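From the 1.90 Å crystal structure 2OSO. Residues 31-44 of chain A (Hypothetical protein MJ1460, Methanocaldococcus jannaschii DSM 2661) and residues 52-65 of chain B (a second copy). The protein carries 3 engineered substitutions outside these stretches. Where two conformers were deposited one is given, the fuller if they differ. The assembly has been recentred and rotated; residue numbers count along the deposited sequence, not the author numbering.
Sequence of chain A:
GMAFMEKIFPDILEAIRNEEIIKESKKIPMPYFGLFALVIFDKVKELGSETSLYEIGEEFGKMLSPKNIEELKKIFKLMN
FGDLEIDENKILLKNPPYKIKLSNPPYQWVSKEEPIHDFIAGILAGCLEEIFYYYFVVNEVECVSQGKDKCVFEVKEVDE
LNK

Chain A 31-44: PYFGLFALVIFDKV
Chain B (52-65) SLYEIGEEFGKMLS

Knobs-into-holes packing does not require nearly parallel helices, as two copies of MJ1460 illustrate. Chain A is helical throughout 31-44; in chain B, Ser B52 (chi1 p) caps helix 53-64, its OG accepting from Glu B55 N at 3.0 Å. The axes approach to 9.5 Å with 114° between their N-to-C directions; the CA atoms of Val A39 and Phe B60 lie 6.2 Å apart, those of Ile A40 and Ile B56 6.6 Å. Tyr A32 (chi1 m) starts sideways but brings CE1 to 4.0 Å from Leu B64 CD2, which lies at its ring edge. Leu A35 (t, p) points toward chain B and lays CD2 over one face of the Phe B60 ring, 3.7 Å from the centroid, a CH-pi contact. That ring, with chi1 t, is a knob among Tyr A32, Leu A35, Phe A36 and Val A39. Phe A36 (t) sets CE1 3.9 Å from Ile B56 CG2. Val A39 (t) is the reciprocal knob, seated among Ile B56, Glu B59, Phe B60 and Met B63, a selenomethionine; its CG1 comes within 3.3 Å of Glu B59 CB. Ile A40 (t, t) places CG1 3.7 Å from CD1 of Ile B56 (m, m), another knob. At the exposed margin, Lys A43 NZ makes a long salt bridge of 3.6 Å to Glu B59 OE2.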

ATOM      1  N   PRO A  31      -2.104   8.160  -2.322  1.00 27.82           N
ATOM      2  CA  PRO A  31      -2.505   7.803  -3.727  1.00 28.71           C
ATOM      3  C   PRO A  31      -1.788   6.553  -4.308  1.00 28.35           C
ATOM      4  O   PRO A  31      -2.412   5.786  -5.063  1.00 24.85           O
ATOM      5  CB  PRO A  31      -2.194   9.077  -4.512  1.00 28.47           C
ATOM      6  CG  PRO A  31      -2.301  10.180  -3.475  1.00 27.30           C
ATOM      7  CD  PRO A  31      -1.668   9.568  -2.245  1.00 28.00           C
ATOM      8  N   TYR A  32      -0.538   6.323  -3.909  1.00 27.36           N
ATOM      9  CA  TYR A  32       0.232   5.196  -4.386  1.00 28.31           C
ATOM     10  C   TYR A  32      -0.103   3.888  -3.660  1.00 28.01           C
ATOM     11  O   TYR A  32      -0.029   2.802  -4.233  1.00 27.68           O
ATOM     12  CB  TYR A  32       1.722   5.508  -4.235  1.00 29.30           C
ATOM     13  CG  TYR A  32       2.183   6.633  -5.139  1.00 29.96           C
ATOM     14  CD1 TYR A  32       2.145   6.494  -6.533  1.00 29.59           C
ATOM     15  CD2 TYR A  32       2.704   7.813  -4.608  1.00 30.21           C
ATOM     16  CE1 TYR A  32       2.593   7.481  -7.355  1.00 30.11           C
ATOM     17  CE2 TYR A  32       3.147   8.820  -5.448  1.00 29.63           C
ATOM     18  CZ  TYR A  32       3.073   8.657  -6.804  1.00 29.07           C
ATOM     19  OH  TYR A  32       3.512   9.624  -7.649  1.00 29.61           O
ATOM     20  N   PHE A  33      -0.475   4.016  -2.395  1.00 27.17           N
ATOM     21  CA  PHE A  33      -1.002   2.923  -1.609  1.00 27.99           C
ATOM     22  C   PHE A  33      -2.328   2.481  -2.259  1.00 26.78           C
ATOM     23  O   PHE A  33      -2.532   1.337  -2.512  1.00 25.41           O
ATOM     24  CB  PHE A  33      -1.187   3.376  -0.156  1.00 32.24           C
ATOM     25  CG  PHE A  33      -1.746   2.319   0.759  1.00 33.44           C
ATOM     26  CD1 PHE A  33      -3.107   2.084   0.829  1.00 33.51           C
ATOM     27  CD2 PHE A  33      -0.921   1.619   1.597  1.00 35.38           C
ATOM     28  CE1 PHE A  33      -3.613   1.124   1.685  1.00 34.29           C
ATOM     29  CE2 PHE A  33      -1.447   0.641   2.466  1.00 35.85           C
ATOM     30  CZ  PHE A  33      -2.769   0.395   2.486  1.00 34.45           C
ATOM     31  N   GLY A  34      -3.208   3.406  -2.619  1.00 23.38           N
ATOM     32  CA  GLY A  34      -4.387   3.020  -3.304  1.00 23.52           C
ATOM     33  C   GLY A  34      -4.215   2.446  -4.674  1.00 20.78           C
ATOM     34  O   GLY A  34      -4.980   1.582  -5.075  1.00 22.99           O
ATOM     35  N   LEU A  35      -3.248   2.948  -5.413  1.00 21.59           N
ATOM     36  CA  LEU A  35      -2.932   2.446  -6.752  1.00 19.70           C
ATOM     37  C   LEU A  35      -2.521   0.994  -6.712  1.00 21.46           C
ATOM     38  O   LEU A  35      -2.865   0.212  -7.591  1.00 19.34           O
ATOM     39  CB  LEU A  35      -1.817   3.301  -7.401  1.00 21.02           C
ATOM     40  CG  LEU A  35      -1.483   2.856  -8.841  1.00 20.01           C
ATOM     41  CD1 LEU A  35      -2.677   2.956  -9.750  1.00 22.54           C
ATOM     42  CD2 LEU A  35      -0.298   3.553  -9.470  1.00 21.72           C
ATOM     43  N   PHE A  36      -1.792   0.624  -5.675  1.00 21.13           N
ATOM     44  CA  PHE A  36      -1.418  -0.768  -5.456  1.00 24.98           C
ATOM     45  C   PHE A  36      -2.643  -1.696  -5.401  1.00 22.14           C
ATOM     46  O   PHE A  36      -2.691  -2.753  -6.056  1.00 22.46           O
ATOM     47  CB  PHE A  36      -0.596  -0.864  -4.192  1.00 28.68           C
ATOM     48  CG  PHE A  36       0.035  -2.216  -3.988  1.00 30.86           C
ATOM     49  CD1 PHE A  36       1.227  -2.511  -4.606  1.00 30.61           C
ATOM     50  CD2 PHE A  36      -0.574  -3.171  -3.192  1.00 32.84           C
ATOM     51  CE1 PHE A  36       1.829  -3.749  -4.451  1.00 30.52           C
ATOM     52  CE2 PHE A  36       0.010  -4.442  -3.030  1.00 34.03           C
ATOM     53  CZ  PHE A  36       1.232  -4.710  -3.650  1.00 32.28           C
ATOM     54  N   ALA A  37      -3.629  -1.296  -4.610  1.00 21.31           N
ATOM     55  CA  ALA A  37      -4.795  -2.059  -4.416  1.00 22.51           C
ATOM     56  C   ALA A  37      -5.547  -2.125  -5.758  1.00 21.68           C
ATOM     57  O   ALA A  37      -6.108  -3.141  -6.123  1.00 23.72           O
ATOM     58  CB  ALA A  37      -5.680  -1.404  -3.300  1.00 23.02           C
ATOM     59  N   LEU A  38      -5.584  -1.010  -6.475  1.00 22.80           N
ATOM     60  CA  LEU A  38      -6.277  -0.946  -7.765  1.00 23.85           C
ATOM     61  C   LEU A  38      -5.627  -1.923  -8.748  1.00 25.40           C
ATOM     62  O   LEU A  38      -6.320  -2.615  -9.523  1.00 23.69           O
ATOM     63  CB  LEU A  38      -6.208   0.481  -8.331  1.00 25.50           C
ATOM     64  CG  LEU A  38      -6.853   0.769  -9.689  1.00 25.96           C
ATOM     65  CD1 LEU A  38      -7.101   2.284  -9.790  1.00 27.21           C
ATOM     66  CD2 LEU A  38      -5.999   0.268 -10.857  1.00 26.95           C
ATOM     67  N   VAL A  39      -4.295  -1.934  -8.766  1.00 25.29           N
ATOM     68  CA  VAL A  39      -3.568  -2.810  -9.699  1.00 27.46           C
ATOM     69  C   VAL A  39      -3.747  -4.299  -9.326  1.00 27.69           C
ATOM     70  O   VAL A  39      -3.987  -5.120 -10.201  1.00 28.59           O
ATOM     71  CB  VAL A  39      -2.073  -2.386  -9.876  1.00 25.40           C
ATOM     72  CG1 VAL A  39      -1.286  -3.464 -10.617  1.00 28.78           C
ATOM     73  CG2 VAL A  39      -1.978  -0.997 -10.571  1.00 26.60           C
ATOM     74  N   ILE A  40      -3.667  -4.631  -8.043  0.50 27.68           N
ATOM     75  CA  ILE A  40      -3.809  -6.027  -7.634  0.50 27.87           C
ATOM     76  C   ILE A  40      -5.257  -6.559  -7.625  0.50 29.79           C
ATOM     77  O   ILE A  40      -5.441  -7.774  -7.600  0.50 27.50           O
ATOM     78  CB  ILE A  40      -3.098  -6.334  -6.295  0.50 27.75           C
ATOM     79  CG1 ILE A  40      -2.841  -7.845  -6.158  0.50 27.62           C
ATOM     80  CG2 ILE A  40      -3.887  -5.844  -5.080  0.50 25.93           C
ATOM     81  CD1 ILE A  40      -2.040  -8.161  -4.966  0.50 27.24           C
ATOM     82  N   PHE A  41      -6.263  -5.675  -7.632  1.00 31.11           N
ATOM     83  CA  PHE A  41      -7.636  -6.088  -7.860  1.00 33.90           C
ATOM     84  C   PHE A  41      -7.891  -6.419  -9.324  1.00 37.46           C
ATOM     85  O   PHE A  41      -8.644  -7.329  -9.621  1.00 38.55           O
ATOM     86  CB  PHE A  41      -8.644  -5.030  -7.391  1.00 33.37           C
ATOM     87  CG  PHE A  41      -8.986  -5.109  -5.925  1.00 32.50           C
ATOM     88  CD1 PHE A  41      -7.997  -5.170  -4.971  1.00 32.92           C
ATOM     89  CD2 PHE A  41     -10.310  -5.093  -5.508  1.00 33.76           C
ATOM     90  CE1 PHE A  41      -8.314  -5.227  -3.629  1.00 34.01           C
ATOM     91  CE2 PHE A  41     -10.645  -5.135  -4.174  1.00 33.21           C
ATOM     92  CZ  PHE A  41      -9.643  -5.200  -3.225  1.00 33.16           C
ATOM     93  N   ASP A  42      -7.304  -5.660 -10.238  1.00 40.80           N
ATOM     94  CA  ASP A  42      -7.310  -6.038 -11.654  1.00 42.76           C
ATOM     95  C   ASP A  42      -6.736  -7.434 -11.887  1.00 43.68           C
ATOM     96  O   ASP A  42      -7.214  -8.150 -12.758  1.00 44.81           O
ATOM     97  CB  ASP A  42      -6.474  -5.073 -12.459  1.00 44.38           C
ATOM     98  CG  ASP A  42      -7.265  -3.962 -13.006  1.00 46.14           C
ATOM     99  OD1 ASP A  42      -7.962  -4.183 -14.017  1.00 48.17           O
ATOM    100  OD2 ASP A  42      -7.178  -2.853 -12.455  1.00 47.73           O
ATOM    101  N   LYS A  43      -5.691  -7.791 -11.147  1.00 43.96           N
ATOM    102  CA  LYS A  43      -5.098  -9.134 -11.213  1.00 44.16           C
ATOM    103  C   LYS A  43      -5.918 -10.189 -10.456  1.00 43.64           C
ATOM    104  O   LYS A  43      -6.091 -11.285 -10.961  1.00 42.78           O
ATOM    105  CB  LYS A  43      -3.647  -9.117 -10.679  1.00 44.68           C
ATOM    106  CG  LYS A  43      -2.683  -8.241 -11.511  1.00 45.19           C
ATOM    107  CD  LYS A  43      -1.603  -9.038 -12.270  1.00 45.36           C
ATOM    108  CE  LYS A  43      -1.869  -9.137 -13.767  1.00 45.74           C
ATOM    109  NZ  LYS A  43      -0.809  -9.947 -14.483  1.00 45.16           N
ATOM    110  N   VAL A  44      -6.379  -9.888  -9.234  1.00 44.30           N
ATOM    111  CA  VAL A  44      -7.367 -10.747  -8.556  1.00 44.34           C
ATOM    112  C   VAL A  44      -8.445 -11.043  -9.607  1.00 43.74           C
ATOM    113  O   VAL A  44      -8.661 -12.193  -9.979  1.00 45.02           O
ATOM    114  CB  VAL A  44      -8.010 -10.098  -7.235  1.00 44.35           C
ATOM    115  CG1 VAL A  44      -9.274 -10.852  -6.766  1.00 44.23           C
ATOM    116  CG2 VAL A  44      -6.994  -9.982  -6.087  1.00 44.07           C
TER
ATOM    117  N   SER B  52       3.018 -12.402  -8.462  1.00 34.51           N
ATOM    118  CA  SER B  52       4.237 -12.025  -7.697  1.00 30.66           C
ATOM    119  C   SER B  52       4.338 -10.525  -7.530  1.00 26.64           C
ATOM    120  O   SER B  52       3.707  -9.781  -8.245  1.00 26.35           O
ATOM    121  CB  SER B  52       5.482 -12.540  -8.389  1.00 28.99           C
ATOM    122  OG  SER B  52       5.778 -11.753  -9.493  1.00 28.18           O
ATOM    123  N   LEU B  53       5.127 -10.079  -6.563  1.00 23.48           N
ATOM    124  CA  LEU B  53       5.384  -8.649  -6.409  1.00 21.74           C
ATOM    125  C   LEU B  53       6.039  -8.009  -7.671  1.00 21.90           C
ATOM    126  O   LEU B  53       5.780  -6.852  -7.992  1.00 24.89           O
ATOM    127  CB  LEU B  53       6.226  -8.401  -5.161  1.00 20.33           C
ATOM    128  CG  LEU B  53       5.363  -8.466  -3.874  1.00 21.02           C
ATOM    129  CD1 LEU B  53       6.210  -8.386  -2.679  1.00 23.19           C
ATOM    130  CD2 LEU B  53       4.360  -7.296  -3.870  1.00 22.62           C
ATOM    131  N   TYR B  54       6.897  -8.757  -8.346  1.00 22.61           N
ATOM    132  CA  TYR B  54       7.466  -8.312  -9.619  1.00 22.36           C
ATOM    133  C   TYR B  54       6.378  -8.091 -10.662  1.00 23.28           C
ATOM    134  O   TYR B  54       6.315  -7.045 -11.304  1.00 22.16           O
ATOM    135  CB  TYR B  54       8.445  -9.345 -10.119  1.00 23.59           C
ATOM    136  CG  TYR B  54       9.146  -8.949 -11.402  1.00 22.85           C
ATOM    137  CD1 TYR B  54      10.244  -8.138 -11.371  1.00 22.46           C
ATOM    138  CD2 TYR B  54       8.712  -9.412 -12.626  1.00 23.92           C
ATOM    139  CE1 TYR B  54      10.898  -7.743 -12.538  1.00 23.06           C
ATOM    140  CE2 TYR B  54       9.368  -9.023 -13.821  1.00 22.97           C
ATOM    141  CZ  TYR B  54      10.477  -8.202 -13.757  1.00 22.82           C
ATOM    142  OH  TYR B  54      11.148  -7.776 -14.914  1.00 23.81           O
ATOM    143  N   GLU B  55       5.509  -9.050 -10.842  1.00 25.69           N
ATOM    144  CA  GLU B  55       4.467  -8.886 -11.848  1.00 26.81           C
ATOM    145  C   GLU B  55       3.482  -7.758 -11.535  1.00 25.51           C
ATOM    146  O   GLU B  55       3.111  -6.985 -12.412  1.00 24.93           O
ATOM    147  CB  GLU B  55       3.752 -10.208 -12.065  1.00 30.47           C
ATOM    148  CG  GLU B  55       4.652 -11.240 -12.700  1.00 32.86           C
ATOM    149  CD  GLU B  55       4.016 -12.604 -12.706  1.00 35.06           C
ATOM    150  OE1 GLU B  55       2.802 -12.681 -13.065  1.00 37.60           O
ATOM    151  OE2 GLU B  55       4.745 -13.572 -12.359  1.00 39.07           O
ATOM    152  N   ILE B  56       3.106  -7.606 -10.269  1.00 24.95           N
ATOM    153  CA  ILE B  56       2.346  -6.441  -9.848  1.00 22.64           C
ATOM    154  C   ILE B  56       3.066  -5.097 -10.076  1.00 23.67           C
ATOM    155  O   ILE B  56       2.452  -4.112 -10.483  1.00 23.80           O
ATOM    156  CB  ILE B  56       1.865  -6.580  -8.347  1.00 22.48           C
ATOM    157  CG1 ILE B  56       1.061  -7.865  -8.123  1.00 22.12           C
ATOM    158  CG2 ILE B  56       1.031  -5.355  -7.934  1.00 22.72           C
ATOM    159  CD1 ILE B  56      -0.334  -7.819  -8.833  1.00 26.97           C
ATOM    160  N   GLY B  57       4.351  -5.013  -9.763  1.00 22.71           N
ATOM    161  CA  GLY B  57       5.177  -3.855 -10.105  1.00 24.35           C
ATOM    162  C   GLY B  57       5.181  -3.550 -11.592  1.00 24.33           C
ATOM    163  O   GLY B  57       4.991  -2.389 -11.986  1.00 24.70           O
ATOM    164  N   GLU B  58       5.302  -4.578 -12.429  1.00 24.67           N
ATOM    165  CA  GLU B  58       5.145  -4.357 -13.897  1.00 26.01           C
ATOM    166  C   GLU B  58       3.867  -3.637 -14.232  1.00 26.91           C
ATOM    167  O   GLU B  58       3.872  -2.644 -14.953  1.00 23.35           O
ATOM    168  CB  GLU B  58       5.219  -5.653 -14.723  1.00 25.84           C
ATOM    169  CG  GLU B  58       6.563  -6.380 -14.622  1.00 26.55           C
ATOM    170  CD  GLU B  58       6.566  -7.635 -15.450  1.00 26.71           C
ATOM    171  OE1 GLU B  58       6.054  -8.648 -14.946  1.00 25.94           O
ATOM    172  OE2 GLU B  58       7.069  -7.596 -16.594  1.00 26.77           O
ATOM    173  N   GLU B  59       2.749  -4.123 -13.692  1.00 28.80           N
ATOM    174  CA  GLU B  59       1.433  -3.498 -13.973  1.00 28.81           C
ATOM    175  C   GLU B  59       1.304  -2.089 -13.394  1.00 26.08           C
ATOM    176  O   GLU B  59       0.712  -1.238 -14.008  1.00 23.54           O
ATOM    177  CB  GLU B  59       0.277  -4.367 -13.434  1.00 31.85           C
ATOM    178  CG  GLU B  59       0.163  -5.713 -14.078  1.00 33.27           C
ATOM    179  CD  GLU B  59      -0.280  -5.670 -15.547  1.00 36.48           C
ATOM    180  OE1 GLU B  59      -0.599  -4.602 -16.140  1.00 35.98           O
ATOM    181  OE2 GLU B  59      -0.290  -6.765 -16.119  1.00 40.32           O
ATOM    182  N   PHE B  60       1.860  -1.898 -12.201  1.00 24.40           N
ATOM    183  CA  PHE B  60       1.933  -0.620 -11.496  1.00 24.10           C
ATOM    184  C   PHE B  60       2.675   0.399 -12.358  1.00 24.90           C
ATOM    185  O   PHE B  60       2.140   1.481 -12.631  1.00 27.96           O
ATOM    186  CB  PHE B  60       2.611  -0.853 -10.161  1.00 23.95           C
ATOM    187  CG  PHE B  60       2.430   0.243  -9.161  1.00 23.10           C
ATOM    188  CD1 PHE B  60       3.293   1.307  -9.149  1.00 23.03           C
ATOM    189  CD2 PHE B  60       1.437   0.144  -8.164  1.00 23.06           C
ATOM    190  CE1 PHE B  60       3.188   2.300  -8.174  1.00 24.73           C
ATOM    191  CE2 PHE B  60       1.306   1.095  -7.225  1.00 22.65           C
ATOM    192  CZ  PHE B  60       2.172   2.196  -7.210  1.00 23.53           C
ATOM    193  N   GLY B  61       3.815  -0.030 -12.887  1.00 28.35           N
ATOM    194  CA  GLY B  61       4.651   0.756 -13.801  1.00 27.49           C
ATOM    195  C   GLY B  61       3.926   1.203 -15.039  1.00 27.33           C
ATOM    196  O   GLY B  61       3.970   2.388 -15.408  1.00 28.51           O
ATOM    197  N   LYS B  62       3.193   0.269 -15.657  0.50 25.73           N
ATOM    198  CA  LYS B  62       2.315   0.570 -16.795  0.50 25.22           C
ATOM    199  C   LYS B  62       1.216   1.605 -16.504  0.50 26.62           C
ATOM    200  O   LYS B  62       1.045   2.535 -17.278  0.50 25.72           O
ATOM    201  CB  LYS B  62       1.693  -0.715 -17.370  0.50 24.10           C
ATOM    202  CG  LYS B  62       2.693  -1.761 -17.935  0.50 22.03           C
ATOM    203  CD  LYS B  62       3.753  -1.103 -18.762  0.50 22.11           C
ATOM    204  CE  LYS B  62       4.481  -2.020 -19.678  0.50 21.33           C
HETATM  205  N   MSE B  63       0.476   1.445 -15.405  0.50 27.48           N
HETATM  206  CA  MSE B  63      -0.446   2.481 -14.950  0.50 29.04           C
HETATM  207  C   MSE B  63       0.224   3.864 -14.813  0.50 28.43           C
HETATM  208  O   MSE B  63      -0.370   4.875 -15.209  0.50 28.40           O
HETATM  209  CB  MSE B  63      -1.106   2.105 -13.601  0.50 30.98           C
HETATM  210  CG  MSE B  63      -2.500   1.435 -13.662  0.50 33.07           C
HETATM  211 SE   MSE B  63      -3.871   2.299 -14.757  0.37 36.47          SE
HETATM  212  CE  MSE B  63      -3.283   4.161 -14.696  0.50 36.78           C
ATOM    213  N   LEU B  64       1.428   3.918 -14.244  1.00 27.93           N
ATOM    214  CA  LEU B  64       2.106   5.184 -13.987  1.00 28.88           C
ATOM    215  C   LEU B  64       2.474   5.840 -15.316  1.00 28.89           C
ATOM    216  O   LEU B  64       2.341   7.054 -15.498  1.00 28.96           O
ATOM    217  CB  LEU B  64       3.380   4.978 -13.143  1.00 28.92           C
ATOM    218  CG  LEU B  64       3.283   4.549 -11.684  1.00 31.06           C
ATOM    219  CD1 LEU B  64       4.693   4.196 -11.190  1.00 29.50           C
ATOM    220  CD2 LEU B  64       2.633   5.599 -10.829  1.00 31.37           C
ATOM    221  N   SER B  65       2.900   5.006 -16.263  1.00 28.63           N
ATOM    222  CA  SER B  65       3.091   5.451 -17.679  1.00 28.73           C
ATOM    223  C   SER B  65       3.857   6.790 -17.840  1.00 27.88           C
ATOM    224  O   SER B  65       3.380   7.733 -18.440  1.00 30.14           O
ATOM    225  CB  SER B  65       1.739   5.500 -18.414  1.00 29.23           C
ATOM    226  OG  SER B  65       1.936   5.378 -19.802  1.00 28.18           O
TER